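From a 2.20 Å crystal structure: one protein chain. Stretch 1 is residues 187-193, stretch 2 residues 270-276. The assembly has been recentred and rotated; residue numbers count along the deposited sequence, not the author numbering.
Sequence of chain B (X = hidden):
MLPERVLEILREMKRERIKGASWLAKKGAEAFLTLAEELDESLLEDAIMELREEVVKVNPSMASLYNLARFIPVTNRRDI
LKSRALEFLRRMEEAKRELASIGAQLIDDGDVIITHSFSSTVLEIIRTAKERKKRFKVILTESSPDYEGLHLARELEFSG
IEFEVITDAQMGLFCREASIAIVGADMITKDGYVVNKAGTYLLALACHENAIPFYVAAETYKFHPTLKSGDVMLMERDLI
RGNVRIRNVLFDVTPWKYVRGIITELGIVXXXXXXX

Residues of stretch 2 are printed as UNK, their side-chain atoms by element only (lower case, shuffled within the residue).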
# COMPACT_ATOMS: atom_id res chain seq x y z
N MET B 187 17.33 3.40 8.71
CA MET B 187 18.73 3.48 8.29
C MET B 187 18.93 4.37 7.07
O MET B 187 18.10 4.40 6.16
CB MET B 187 19.27 2.08 7.96
CG MET B 187 20.70 2.10 7.45
SD MET B 187 21.32 0.53 6.82
CE MET B 187 21.00 -0.58 8.20
N ILE B 188 20.04 5.11 7.08
CA ILE B 188 20.41 5.94 5.94
C ILE B 188 21.69 5.24 5.50
O ILE B 188 22.69 5.26 6.23
CB ILE B 188 20.75 7.40 6.34
CG1 ILE B 188 19.54 8.09 7.00
CG2 ILE B 188 21.19 8.17 5.10
CD1 ILE B 188 18.29 8.16 6.14
N THR B 189 21.65 4.59 4.34
CA THR B 189 22.81 3.86 3.86
C THR B 189 23.98 4.79 3.57
O THR B 189 23.84 6.02 3.57
CB THR B 189 22.49 3.05 2.58
OG1 THR B 189 22.13 3.94 1.52
CG2 THR B 189 21.34 2.10 2.84
N LYS B 190 25.14 4.20 3.32
CA LYS B 190 26.35 4.96 3.03
C LYS B 190 26.19 5.78 1.75
O LYS B 190 26.72 6.89 1.66
CB LYS B 190 27.54 4.00 2.87
CG LYS B 190 28.86 4.71 2.69
CD LYS B 190 29.99 3.75 2.41
CE LYS B 190 31.30 4.51 2.20
NZ LYS B 190 32.42 3.60 1.84
N ASP B 191 25.45 5.26 0.77
CA ASP B 191 25.26 5.99 -0.47
C ASP B 191 24.03 6.91 -0.50
O ASP B 191 23.62 7.40 -1.55
CB ASP B 191 25.26 5.02 -1.68
CG ASP B 191 24.37 3.79 -1.47
OD1 ASP B 191 23.92 3.54 -0.33
OD2 ASP B 191 24.14 3.06 -2.46
N GLY B 192 23.44 7.14 0.67
CA GLY B 192 22.31 8.06 0.75
C GLY B 192 20.90 7.56 0.54
O GLY B 192 19.98 8.36 0.41
N TYR B 193 20.71 6.24 0.51
CA TYR B 193 19.39 5.68 0.33
C TYR B 193 18.74 5.54 1.70
O TYR B 193 19.44 5.44 2.72
CB TYR B 193 19.47 4.32 -0.37
CG TYR B 193 19.80 4.41 -1.85
CD1 TYR B 193 20.91 5.14 -2.29
CD2 TYR B 193 19.01 3.79 -2.81
CE1 TYR B 193 21.22 5.24 -3.65
CE2 TYR B 193 19.30 3.89 -4.18
CZ TYR B 193 20.41 4.62 -4.59
OH TYR B 193 20.71 4.74 -5.93
N UNK B 270 21.39 17.21 2.56
CA UNK B 270 20.95 16.87 1.21
C UNK B 270 21.65 15.61 0.70
O UNK B 270 22.86 15.62 0.45
c UNK B 270 20.90 20.50 -0.19
c UNK B 270 20.64 19.31 0.72
c UNK B 270 21.26 18.00 0.22
c UNK B 270 20.72 17.64 -1.16
N UNK B 271 20.92 14.50 0.54
CA UNK B 271 21.59 13.30 0.04
C UNK B 271 21.81 13.42 -1.46
O UNK B 271 21.08 14.14 -2.14
c UNK B 271 19.48 14.25 0.77
c UNK B 271 19.27 12.87 0.15
c UNK B 271 20.60 12.19 0.39
N UNK B 272 22.83 12.74 -2.00
CA UNK B 272 23.76 11.88 -1.27
C UNK B 272 25.07 12.61 -0.95
O UNK B 272 25.89 12.11 -0.18
c UNK B 272 22.99 12.55 -3.46
c UNK B 272 23.99 10.75 -2.26
c UNK B 272 24.14 11.52 -3.54
N UNK B 273 25.25 13.78 -1.53
CA UNK B 273 26.47 14.56 -1.33
C UNK B 273 26.86 14.89 0.11
O UNK B 273 28.03 14.79 0.47
n UNK B 273 28.56 14.83 -5.00
n UNK B 273 29.90 14.25 -6.76
c UNK B 273 28.17 15.64 -3.87
n UNK B 273 30.43 16.08 -5.49
c UNK B 273 29.63 15.05 -5.75
c UNK B 273 26.67 15.62 -3.63
c UNK B 273 26.38 15.85 -2.16
N UNK B 274 25.90 15.29 0.94
CA UNK B 274 26.21 15.63 2.32
C UNK B 274 26.36 14.40 3.21
O UNK B 274 26.76 14.51 4.37
o UNK B 274 24.00 18.56 2.36
c UNK B 274 25.15 16.56 2.91
o UNK B 274 25.86 18.12 1.26
c UNK B 274 24.99 17.84 2.12
N UNK B 275 26.02 13.24 2.67
CA UNK B 275 26.13 11.99 3.42
C UNK B 275 27.51 11.43 3.17
O UNK B 275 27.73 10.68 2.21
c UNK B 275 25.07 10.98 2.94
c UNK B 275 23.68 11.55 3.21
c UNK B 275 25.28 9.64 3.63
c UNK B 275 22.56 10.66 2.74
N UNK B 276 28.46 11.78 4.02
CA UNK B 276 29.82 11.31 3.83
C UNK B 276 30.36 10.72 5.12
O UNK B 276 30.61 9.50 5.13
OXT UNK B 276 30.52 11.49 6.09
n UNK B 276 30.48 15.60 1.83
c UNK B 276 30.92 14.35 1.64
c UNK B 276 30.69 12.46 3.33
c UNK B 276 30.05 13.23 2.18
o UNK B 276 31.98 14.11 1.05

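Position 270 carries four side-chain carbons, forked at the first, with one arm two carbons long. Nothing on stretch 1 lies within reach. A beta-branched chain of this size is Ile 270. Its backbone N donates to a side-chain oxygen of position 274, and the O of Ile 270 accepts from the N of position 274 at 3.1 Å.

Position 271 has three carbons that close a ring onto the backbone N, which identifies Pro 271. Its CB points toward stretch 1 and lies 3.9 Å from the O of Gly 192.

At position 272 three carbons again close onto the backbone N, and the peptide bond before it is cis. The CB approaches the O of Asp 191 at 3.4 Å. This is Pro 272, whose CA is 4.6 Å from that of Gly 192.

Position 273 bears three carbons, a nitrogen, and then a carbon carrying two more nitrogens. The guanidinium group defines Arg 273; the side chain is exposed and out of reach of stretch 1.

Two carbons, the second carrying two oxygens, form the side chain at position 274, out of reach of stretch 1. The carboxylate makes it Asp 274, and its OD2 accepts the bond from the N of Ile 270 at 2.9 Å.

Position 275 shows four carbons, forked at the first, with one arm of two carbons. The end of that arm comes 3.3 Å from the CA of Gly 192. This is Ile 275: CD1 also packs 3.7 Å from CG2 of Ile 188, and CG2 lies 3.7 Å from the O of Lys 190. Its N donates to the O of Pro 272 at 3.1 Å, closing a type I turn.

Position 276 has three carbons, the third carrying one oxygen and one nitrogen, and its backbone ends in a carboxylate. It is Gln 276, poorly ordered, with its CB directed away from stretch 1.

The contact brings two type I turns together by packing alone, without a hydrogen bond between them. The turn from Thr 189 to Gly 192 is held by the bond from Gly 192 N to Thr 189 O (3.1 Å), and Thr 189 OG1 donates to Asp 191 OD1 at 2.6 Å. Glycine at 192 leaves room for the incoming chains: an ideal CB there would stand 2.9 Å from the CB of Pro 272, a clash. Ile 275 uses this space and contributes the largest covered area.

Stretch 2 (270-276) IPPRDIQ
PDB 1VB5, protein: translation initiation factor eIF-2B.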